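Local coordinates for protein acetyl xylan esterase (Geobacillus stearothermophilus, PDB 5BN1) that removes acetyl side groups from the xylose backbone units of xylan and xylo-oligosaccharides, working as a GDSL-family serine esterase in a donut-shaped homooctamer, at residues A39-L44 and R205-E210; D111-T116 and D152-V157; E143-R148 and W190-P195. The protein carries 1 engineered substitution. All blocks are in the same frame, centred on the assembly; numbering follows the deposited sequence.

Contact 1: A39-L44 and R205-E210; sequences AYVVGL and RAFLRE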
loop_
_atom_site.group_PDB
_atom_site.type_symbol
_atom_site.label_atom_id
_atom_site.label_comp_id
_atom_site.label_asym_id
_atom_site.label_seq_id
_atom_site.Cartn_x
_atom_site.Cartn_y
_atom_site.Cartn_z
ATOM N N ALA A 39 1.886 -16.622 -23.376
ATOM C CA ALA A 39 0.468 -16.699 -23.182
ATOM C C ALA A 39 -0.261 -16.634 -24.488
ATOM O O ALA A 39 -1.332 -17.278 -24.620
ATOM C CB ALA A 39 0.006 -15.583 -22.251
ATOM N N TYR A 40 0.166 -15.784 -25.402
ATOM C CA TYR A 40 -0.484 -15.642 -26.674
ATOM C C TYR A 40 -0.441 -16.926 -27.511
ATOM O O TYR A 40 -1.388 -17.317 -28.178
ATOM C CB TYR A 40 0.013 -14.461 -27.484
ATOM C CG TYR A 40 -0.091 -13.101 -26.856
ATOM C CD1 TYR A 40 -0.898 -12.903 -25.791
ATOM C CD2 TYR A 40 0.526 -12.071 -27.409
ATOM C CE1 TYR A 40 -0.959 -11.626 -25.176
ATOM C CE2 TYR A 40 0.513 -10.788 -26.820
ATOM C CZ TYR A 40 -0.241 -10.597 -25.748
ATOM O OH TYR A 40 -0.353 -9.302 -25.156
ATOM N N VAL A 41 0.739 -17.586 -27.473
ATOM C CA VAL A 41 0.861 -18.868 -28.117
ATOM C C VAL A 41 -0.151 -19.862 -27.552
ATOM O O VAL A 41 -0.840 -20.541 -28.330
ATOM C CB VAL A 41 2.346 -19.363 -27.982
ATOM C CG1 VAL A 41 2.409 -20.870 -28.248
ATOM C CG2 VAL A 41 3.335 -18.569 -28.849
ATOM N N VAL A 42 -0.221 -19.969 -26.249
ATOM C CA VAL A 42 -1.105 -20.933 -25.589
ATOM C C VAL A 42 -2.549 -20.570 -25.922
ATOM O O VAL A 42 -3.359 -21.404 -26.314
ATOM C CB VAL A 42 -0.862 -21.030 -24.142
ATOM C CG1 VAL A 42 -1.901 -21.954 -23.455
ATOM C CG2 VAL A 42 0.577 -21.507 -23.917
ATOM N N GLY A 43 -2.843 -19.273 -25.876
ATOM C CA GLY A 43 -4.211 -18.922 -26.171
ATOM C C GLY A 43 -4.638 -19.105 -27.540
ATOM O O GLY A 43 -5.836 -19.476 -27.808
ATOM N N LEU A 44 -3.823 -18.790 -28.580
ATOM C CA LEU A 44 -4.099 -19.021 -29.964
ATOM C C LEU A 44 -4.272 -20.562 -30.247
ATOM O O LEU A 44 -5.149 -20.975 -30.999
ATOM C CB LEU A 44 -3.043 -18.436 -30.877
ATOM C CG LEU A 44 -3.187 -16.884 -31.078
ATOM C CD1 LEU A 44 -1.922 -16.275 -31.531
ATOM C CD2 LEU A 44 -4.359 -16.679 -32.088
ATOM N N ARG A 205 3.452 -15.320 -33.417
ATOM C CA ARG A 205 3.211 -15.724 -34.770
ATOM C C ARG A 205 4.462 -16.459 -35.341
ATOM O O ARG A 205 4.302 -17.506 -35.970
ATOM C CB ARG A 205 2.929 -14.482 -35.602
ATOM C CG ARG A 205 2.738 -14.791 -37.046
ATOM C CD ARG A 205 2.504 -13.546 -37.881
ATOM N NE ARG A 205 2.143 -13.869 -39.256
ATOM C CZ ARG A 205 2.503 -13.154 -40.308
ATOM N NH1 ARG A 205 3.148 -12.043 -40.181
ATOM N NH2 ARG A 205 2.128 -13.544 -41.545
ATOM N N ALA A 206 5.632 -15.951 -34.998
ATOM C CA ALA A 206 6.873 -16.670 -35.488
ATOM C C ALA A 206 7.025 -17.980 -34.835
ATOM O O ALA A 206 7.420 -18.996 -35.561
ATOM C CB ALA A 206 8.060 -15.769 -35.269
ATOM N N PHE A 207 6.780 -18.138 -33.561
ATOM C CA PHE A 207 6.820 -19.406 -32.844
ATOM C C PHE A 207 5.839 -20.380 -33.484
ATOM O O PHE A 207 6.195 -21.555 -33.791
ATOM C CB PHE A 207 6.637 -19.232 -31.394
ATOM C CG PHE A 207 6.696 -20.508 -30.649
ATOM C CD1 PHE A 207 5.574 -21.306 -30.473
ATOM C CD2 PHE A 207 7.915 -20.937 -30.110
ATOM C CE1 PHE A 207 5.654 -22.504 -29.801
ATOM C CE2 PHE A 207 7.986 -22.131 -29.429
ATOM C CZ PHE A 207 6.847 -22.906 -29.271
ATOM N N LEU A 208 4.579 -19.930 -33.583
ATOM C CA LEU A 208 3.555 -20.799 -34.096
ATOM C C LEU A 208 3.852 -21.322 -35.486
ATOM O O LEU A 208 3.607 -22.550 -35.768
ATOM C CB LEU A 208 2.185 -20.071 -34.023
ATOM C CG LEU A 208 1.607 -19.908 -32.619
ATOM C CD1 LEU A 208 0.500 -18.894 -32.570
ATOM C CD2 LEU A 208 1.125 -21.215 -31.994
ATOM N N ARG A 209 4.379 -20.488 -36.336
ATOM C CA ARG A 209 4.709 -20.858 -37.710
ATOM C C ARG A 209 5.657 -22.057 -37.658
ATOM O O ARG A 209 5.494 -23.090 -38.350
ATOM C CB ARG A 209 5.255 -19.700 -38.433
ATOM C CG ARG A 209 5.677 -20.066 -39.866
ATOM C CD ARG A 209 6.514 -18.974 -40.433
ATOM N NE ARG A 209 6.682 -18.930 -41.858
ATOM C CZ ARG A 209 7.543 -18.112 -42.486
ATOM N NH1 ARG A 209 8.325 -17.243 -41.791
ATOM N NH2 ARG A 209 7.617 -18.134 -43.827
ATOM N N GLU A 210 6.683 -21.975 -36.802
ATOM C CA GLU A 210 7.712 -23.035 -36.767
ATOM C C GLU A 210 7.187 -24.348 -36.201
ATOM O O GLU A 210 7.698 -25.446 -36.621
ATOM C CB GLU A 210 8.911 -22.559 -35.970
ATOM C CG GLU A 210 10.061 -23.570 -35.892
ATOM C CD GLU A 210 10.757 -23.842 -37.222
ATOM O OE1 GLU A 210 10.441 -23.232 -38.304
ATOM O OE2 GLU A 210 11.737 -24.718 -37.112
#

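Contact 2: D111-T116 and D152-V157; sequences DEYEAT and DQYGRV. With IMD (imidazole), chain F.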
loop_
_atom_site.group_PDB
_atom_site.type_symbol
_atom_site.label_atom_id
_atom_site.label_comp_id
_atom_site.label_asym_id
_atom_site.label_seq_id
_atom_site.Cartn_x
_atom_site.Cartn_y
_atom_site.Cartn_z
ATOM N N ASP A 111 32.072 -16.355 -27.118
ATOM C CA ASP A 111 32.570 -17.663 -26.734
ATOM C C ASP A 111 31.861 -18.352 -25.614
ATOM O O ASP A 111 31.537 -19.529 -25.699
ATOM C CB ASP A 111 34.097 -17.607 -26.418
ATOM C CG ASP A 111 34.472 -16.719 -25.274
ATOM O OD1 ASP A 111 33.833 -15.666 -25.016
ATOM O OD2 ASP A 111 35.407 -17.058 -24.526
ATOM N N GLU A 112 31.510 -17.622 -24.532
ATOM C CA GLU A 112 30.722 -18.153 -23.462
ATOM C C GLU A 112 29.296 -18.473 -23.930
ATOM O O GLU A 112 28.807 -19.499 -23.563
ATOM C CB GLU A 112 30.700 -17.219 -22.247
ATOM C CG GLU A 112 29.990 -17.783 -21.091
ATOM C CD GLU A 112 29.925 -16.900 -19.824
ATOM O OE1 GLU A 112 30.459 -15.781 -19.861
ATOM O OE2 GLU A 112 29.287 -17.345 -18.872
ATOM N N TYR A 113 28.756 -17.607 -24.725
ATOM C CA TYR A 113 27.388 -17.819 -25.233
ATOM C C TYR A 113 27.258 -19.103 -26.066
ATOM O O TYR A 113 26.411 -19.947 -25.728
ATOM C CB TYR A 113 26.934 -16.597 -26.009
ATOM C CG TYR A 113 25.528 -16.683 -26.514
ATOM C CD1 TYR A 113 24.473 -16.387 -25.689
ATOM C CD2 TYR A 113 25.303 -16.972 -27.830
ATOM C CE1 TYR A 113 23.186 -16.446 -26.141
ATOM C CE2 TYR A 113 23.978 -17.006 -28.361
ATOM C CZ TYR A 113 22.938 -16.734 -27.455
ATOM O OH TYR A 113 21.664 -16.782 -28.004
ATOM N N GLU A 114 28.133 -19.208 -27.024
ATOM C CA GLU A 114 28.084 -20.387 -27.891
ATOM C C GLU A 114 28.334 -21.621 -27.087
ATOM O O GLU A 114 27.658 -22.654 -27.258
ATOM C CB GLU A 114 29.070 -20.265 -29.080
ATOM C CG GLU A 114 28.961 -21.386 -30.130
ATOM C CD GLU A 114 29.809 -22.614 -29.857
ATOM O OE1 GLU A 114 30.576 -22.678 -28.899
ATOM O OE2 GLU A 114 29.555 -23.569 -30.694
ATOM N N ALA A 115 29.379 -21.639 -26.246
ATOM C CA ALA A 115 29.640 -22.893 -25.558
ATOM C C ALA A 115 28.642 -23.310 -24.597
ATOM O O ALA A 115 28.287 -24.496 -24.506
ATOM C CB ALA A 115 30.945 -22.756 -24.830
ATOM N N THR A 116 28.011 -22.320 -23.868
ATOM C CA THR A 116 27.042 -22.652 -22.877
ATOM C C THR A 116 25.696 -23.072 -23.578
ATOM O O THR A 116 25.121 -24.071 -23.183
ATOM C CB THR A 116 26.804 -21.452 -21.931
ATOM O OG1 THR A 116 28.053 -21.056 -21.306
ATOM C CG2 THR A 116 25.793 -21.774 -20.866
ATOM N N ASP A 152 22.722 -9.838 -34.221
ATOM C CA ASP A 152 22.677 -10.681 -35.451
ATOM C C ASP A 152 23.742 -11.786 -35.361
ATOM O O ASP A 152 23.475 -12.971 -35.705
ATOM C CB ASP A 152 22.795 -9.938 -36.710
ATOM C CG ASP A 152 21.540 -9.162 -37.125
ATOM O OD1 ASP A 152 20.578 -9.181 -36.408
ATOM O OD2 ASP A 152 21.712 -8.473 -38.168
ATOM N N GLN A 153 24.908 -11.417 -34.821
ATOM C CA GLN A 153 25.982 -12.446 -34.645
ATOM C C GLN A 153 25.601 -13.528 -33.703
ATOM O O GLN A 153 25.764 -14.726 -33.902
ATOM C CB GLN A 153 27.252 -11.744 -34.279
ATOM C CG GLN A 153 28.370 -12.771 -34.093
ATOM C CD GLN A 153 29.683 -12.086 -33.812
ATOM O OE1 GLN A 153 29.790 -11.131 -32.948
ATOM N NE2 GLN A 153 30.680 -12.434 -34.629
ATOM N N TYR A 154 24.967 -13.215 -32.524
ATOM C CA TYR A 154 24.429 -14.172 -31.577
ATOM C C TYR A 154 23.320 -14.994 -32.210
ATOM O O TYR A 154 23.236 -16.195 -31.969
ATOM C CB TYR A 154 23.972 -13.485 -30.270
ATOM C CG TYR A 154 25.098 -13.104 -29.295
ATOM C CD1 TYR A 154 26.101 -12.203 -29.709
ATOM C CD2 TYR A 154 25.108 -13.568 -28.008
ATOM C CE1 TYR A 154 27.185 -11.871 -28.842
ATOM C CE2 TYR A 154 26.134 -13.222 -27.131
ATOM C CZ TYR A 154 27.097 -12.362 -27.580
ATOM O OH TYR A 154 28.165 -12.001 -26.704
ATOM N N GLY A 155 22.478 -14.362 -33.006
ATOM C CA GLY A 155 21.463 -15.097 -33.725
ATOM C C GLY A 155 22.074 -16.162 -34.702
ATOM O O GLY A 155 21.428 -17.157 -34.854
ATOM N N ARG A 156 23.161 -15.793 -35.337
ATOM C CA ARG A 156 23.901 -16.775 -36.234
ATOM C C ARG A 156 24.294 -17.960 -35.423
ATOM O O ARG A 156 24.170 -19.147 -35.869
ATOM C CB ARG A 156 25.056 -16.144 -36.929
ATOM C CG ARG A 156 24.726 -15.179 -37.951
ATOM C CD ARG A 156 25.835 -14.885 -38.942
ATOM N NE ARG A 156 26.974 -14.183 -38.351
ATOM C CZ ARG A 156 27.078 -12.905 -38.187
ATOM N NH1 ARG A 156 26.065 -12.055 -38.418
ATOM N NH2 ARG A 156 28.166 -12.385 -37.652
ATOM N N VAL A 157 24.790 -17.796 -34.190
ATOM C CA VAL A 157 25.078 -18.894 -33.287
ATOM C C VAL A 157 23.934 -19.767 -33.055
ATOM O O VAL A 157 23.969 -20.983 -33.083
ATOM C CB VAL A 157 25.778 -18.458 -31.967
ATOM C CG1 VAL A 157 25.697 -19.538 -30.910
ATOM C CG2 VAL A 157 27.193 -17.874 -32.250
HETATM N N1 IMD F . 28.219 -24.030 -34.879
HETATM C C2 IMD F . 28.247 -24.177 -33.436
HETATM N N3 IMD F . 28.741 -23.059 -33.088
HETATM C C4 IMD F . 29.361 -22.360 -34.110
HETATM C C5 IMD F . 28.922 -22.917 -35.333
#

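Contact 3: E143-R148 and W190-P195; sequences EQDPMR and WDRVHP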
loop_
_atom_site.group_PDB
_atom_site.type_symbol
_atom_site.label_atom_id
_atom_site.label_comp_id
_atom_site.label_asym_id
_atom_site.label_seq_id
_atom_site.Cartn_x
_atom_site.Cartn_y
_atom_site.Cartn_z
ATOM N N GLU A 143 21.089 -2.434 -39.690
ATOM C CA GLU A 143 21.970 -3.549 -39.458
ATOM C C GLU A 143 23.324 -3.102 -38.976
ATOM O O GLU A 143 24.013 -3.952 -38.367
ATOM C CB GLU A 143 22.198 -4.349 -40.756
ATOM C CG GLU A 143 21.014 -5.101 -41.217
ATOM C CD GLU A 143 21.213 -5.801 -42.592
ATOM O OE1 GLU A 143 22.290 -5.668 -43.196
ATOM O OE2 GLU A 143 20.225 -6.328 -43.063
ATOM N N GLN A 144 23.697 -1.856 -39.180
ATOM C CA GLN A 144 24.991 -1.363 -38.754
ATOM C C GLN A 144 24.952 -0.673 -37.361
ATOM O O GLN A 144 25.964 -0.249 -36.818
ATOM C CB GLN A 144 25.571 -0.384 -39.757
ATOM C CG GLN A 144 26.019 -1.168 -41.051
ATOM C CD GLN A 144 26.725 -2.585 -40.832
ATOM O OE1 GLN A 144 27.770 -2.750 -40.124
ATOM N NE2 GLN A 144 26.094 -3.621 -41.381
ATOM N N ASP A 145 23.739 -0.602 -36.754
ATOM C CA ASP A 145 23.750 -0.146 -35.362
ATOM C C ASP A 145 24.567 -1.186 -34.596
ATOM O O ASP A 145 24.358 -2.381 -34.731
ATOM C CB ASP A 145 22.295 -0.120 -34.814
ATOM C CG ASP A 145 22.213 0.182 -33.316
ATOM O OD1 ASP A 145 22.302 -0.747 -32.557
ATOM O OD2 ASP A 145 22.134 1.385 -33.044
ATOM N N PRO A 146 25.494 -0.756 -33.736
ATOM C CA PRO A 146 26.349 -1.730 -33.136
ATOM C C PRO A 146 25.719 -2.855 -32.405
ATOM O O PRO A 146 26.082 -4.026 -32.470
ATOM C CB PRO A 146 27.224 -0.879 -32.161
ATOM C CG PRO A 146 27.271 0.437 -32.765
ATOM C CD PRO A 146 25.937 0.615 -33.483
ATOM N N MET A 147 24.651 -2.562 -31.635
ATOM C CA MET A 147 24.019 -3.607 -30.828
ATOM C C MET A 147 23.181 -4.531 -31.786
ATOM O O MET A 147 23.117 -5.721 -31.502
ATOM C CB MET A 147 23.115 -3.044 -29.715
ATOM C CG MET A 147 22.464 -4.124 -28.952
ATOM S SD MET A 147 21.805 -3.544 -27.355
ATOM C CE MET A 147 20.758 -4.898 -26.949
ATOM N N ARG A 148 22.560 -3.974 -32.822
ATOM C CA ARG A 148 21.897 -4.809 -33.762
ATOM C C ARG A 148 22.849 -5.817 -34.449
ATOM O O ARG A 148 22.542 -6.975 -34.607
ATOM C CB ARG A 148 21.175 -3.958 -34.834
ATOM C CG ARG A 148 20.561 -4.755 -35.994
ATOM C CD ARG A 148 19.454 -5.720 -35.676
ATOM N NE ARG A 148 19.273 -6.728 -36.766
ATOM C CZ ARG A 148 18.776 -6.419 -37.940
ATOM N NH1 ARG A 148 18.133 -5.310 -38.175
ATOM N NH2 ARG A 148 18.918 -7.361 -38.906
ATOM N N TRP A 190 9.941 1.274 -26.982
ATOM C CA TRP A 190 10.764 2.406 -26.680
ATOM C C TRP A 190 12.249 2.016 -26.455
ATOM O O TRP A 190 13.105 2.777 -26.911
ATOM C CB TRP A 190 10.301 3.179 -25.469
ATOM C CG TRP A 190 9.203 4.185 -25.691
ATOM C CD1 TRP A 190 8.487 4.414 -26.807
ATOM C CD2 TRP A 190 8.738 5.107 -24.676
ATOM N NE1 TRP A 190 7.585 5.470 -26.552
ATOM C CE2 TRP A 190 7.747 5.901 -25.285
ATOM C CE3 TRP A 190 9.102 5.351 -23.372
ATOM C CZ2 TRP A 190 7.096 6.917 -24.574
ATOM C CZ3 TRP A 190 8.386 6.381 -22.621
ATOM C CH2 TRP A 190 7.474 7.146 -23.278
ATOM N N ASP A 191 12.488 0.907 -25.770
ATOM C CA ASP A 191 13.897 0.581 -25.458
ATOM C C ASP A 191 14.427 -0.446 -26.491
ATOM O O ASP A 191 15.559 -0.891 -26.275
ATOM C CB ASP A 191 13.972 0.019 -24.031
ATOM C CG ASP A 191 13.271 -1.247 -23.802
ATOM O OD1 ASP A 191 12.806 -1.945 -24.751
ATOM O OD2 ASP A 191 13.118 -1.631 -22.583
ATOM N N ARG A 192 13.711 -0.721 -27.550
ATOM C CA ARG A 192 14.133 -1.661 -28.577
ATOM C C ARG A 192 14.200 -3.070 -28.132
ATOM O O ARG A 192 14.733 -3.879 -28.961
ATOM C CB ARG A 192 15.369 -1.151 -29.384
ATOM C CG ARG A 192 15.131 0.167 -30.107
ATOM C CD ARG A 192 16.346 0.669 -30.851
ATOM N NE ARG A 192 17.278 1.362 -29.913
ATOM C CZ ARG A 192 18.539 1.698 -30.212
ATOM N NH1 ARG A 192 18.943 1.495 -31.435
ATOM N NH2 ARG A 192 19.339 2.289 -29.360
ATOM N N VAL A 193 13.732 -3.423 -26.969
ATOM C CA VAL A 193 13.754 -4.765 -26.461
ATOM C C VAL A 193 12.386 -5.241 -26.038
ATOM O O VAL A 193 11.932 -6.299 -26.466
ATOM C CB VAL A 193 14.755 -4.904 -25.344
ATOM C CG1 VAL A 193 14.630 -6.249 -24.647
ATOM C CG2 VAL A 193 16.167 -4.683 -25.930
ATOM N N HIS A 194 11.712 -4.507 -25.124
ATOM C CA HIS A 194 10.497 -4.910 -24.491
ATOM C C HIS A 194 9.320 -4.356 -25.288
ATOM O O HIS A 194 9.070 -3.135 -25.225
ATOM C CB HIS A 194 10.425 -4.349 -23.092
ATOM C CG HIS A 194 11.502 -4.900 -22.206
ATOM N ND1 HIS A 194 12.610 -4.217 -21.901
ATOM C CD2 HIS A 194 11.623 -6.129 -21.630
ATOM C CE1 HIS A 194 13.353 -4.923 -21.065
ATOM N NE2 HIS A 194 12.816 -6.110 -20.954
ATOM N N PRO A 195 8.627 -5.181 -26.029
ATOM C CA PRO A 195 7.641 -4.673 -26.938
ATOM C C PRO A 195 6.196 -4.605 -26.403
ATOM O O PRO A 195 5.904 -5.142 -25.350
ATOM C CB PRO A 195 7.713 -5.595 -28.143
ATOM C CG PRO A 195 7.958 -6.826 -27.530
ATOM C CD PRO A 195 8.815 -6.629 -26.263
HETATM O O HOH W 1 21.519 3.277 -31.071
#

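Contact 1: A39-L44 and R205-E210
In the pair of helices that flanks one side of the central parallel sheet, Val41 and Leu44 of helix 37-48 meet Phe207 and Leu208 of helix 197-211 through apolar side chains alone. The short segments cross at -51° with their axes 9.8 Å apart, and Val41 faces Leu208 at the nearest approach of CA atoms, 6.8 Å. Both branches of Val41 are used. Its CG1, anti to the backbone N (chi1 162°), lies 4.0 Å from Leu208 CD2 and also touches CD1 and CE1 of Phe207. Its CG2 reaches Phe207 CD1 at 3.9 Å, approaching the ring obliquely. One turn later, Leu44 CD1 meets Leu208 CD1 at 3.7 Å, the two side chains crossing at about a right angle. Leu208 thereby uses CD2 for Val41 and CD1 for Leu44. All four residues are buried. Phe207 reaches on to Phe11 and to Ile132 and Met134 of the sheet, while Leu44 also packs on Met201 of a second subunit. Apolar helix packing of this kind, laid against a parallel sheet, is typical of the alpha/beta/alpha sandwich of SGNH hydrolases.

Contact 2: D111-T116 and D152-V157
Two neighbouring helices of the alpha/beta/alpha sandwich, 110-124 and 146-165, meet where Tyr113 and Tyr154 press their rings together and Val157 fills in beside them. The short segments run nearly parallel, at 23°, with axes 10.3 Å apart. With CG anti to its backbone N (chi1 -177°), Tyr113 extends its ring toward the other helix. Tyr154 CD2 lies over the centre of that ring, 3.3 Å above its plane, the closest pair being Tyr154 CD2 and Tyr113 CD2, 3.4 Å apart. The planes are 49° apart and the centroids 4.6 Å, an oblique aromatic pair. A single branch of Val157 does the remaining work: its CG1 sits 4.0 Å from Tyr113 CE2 and 3.8 Å from Glu114 CG, wedged between the aromatic ring and the aliphatic part of the glutamate. The carboxylate of Glu114 continues past the contact to a bound imidazole, probably from the crystallisation liquor, whose N3 makes a weak hydrogen bond of 2.6 Å to Glu114 OE2. Both buried phenol groups have polar partners that fix their far ends: Tyr113 OH bonds to Ile89 O, and Tyr154 OH to Val108 O and Gln97 NE2. The side chain of Tyr113 is about 9 Å from that of Asn92, an inferred transition-state stabiliser. Both tyrosines touch Asp93, which places the helix pair beside helix 91-99, with helix 66-78 next to Tyr113; strand 130-134 runs between the two helices in sequence.

Contact 3: E143-R148 and W190-P195
An anti first torsion (chi1 173°, CG opposite the backbone N) carries the carboxylate of Asp145 toward Arg192, whose chain bends at chi3 (-81°), placing NH1 beside it. Asp145 OD2 lies 3.6 Å from Arg192 NH1, a long salt bridge reached at the guanidinium edge, near its plane, with the two flat groups turned 75° apart. A water supplements it, hydrogen-bonded to Asp145 OD2 at 2.8 Å and to Arg192 NH2 at 2.9 Å. The other oxygen serves the backbone: as N-cap of helix 146-165, Asp145 OD1 accepts from Arg148 N at 3.2 Å through its anti lone pair, and weakly from Met147 N. It also bonds to Tyr184 OH of a third subunit, while Arg192 NH1 has its stronger anionic partner in Glu140, which probably helps offset the close Arg192 of that subunit.

In sequence Arg192 follows Asp191 and precedes His194 by two, both inferred charge-relay residues. Asp191 OD1 takes Val193 N from above the carboxylate plane, closing an Asx turn, and His194 N on its syn side, extending it to an Asx motif; both bonds, at 2.8 Å, hold the carboxylate. Its OD2 meets His194 ND1 at 2.7 Å in the imidazole plane, and His194 NE2 bonds to the inferred nucleophile Ser15. The salt bridge joins the start of helix 146-165 to the loop before helix 197-211 that carries these residues, with Val193 packed on helices 15-18 and 91-99.

How the contacts relate
From the N terminus, the chain first reaches residues 39-44, whose partner 205-210 comes near the C-terminal end, so contact 1 closes a long loop containing both other contacts. Within it, 111-116 pairs forward with 152-157, and 143-148, lying between those two, pairs with 190-195; contacts 2 and 3 therefore cross and share helix 146-165, contact 3 using its start and contact 2 the turns that follow. Contacts 1 and 2 lie on opposite sides of the chain's centre, their own centres 25 Å apart, each joining a pair of helices. Contact 3, with its centre 17 Å from that of contact 2, links the shared helix to the loop carrying Asp191 and His194.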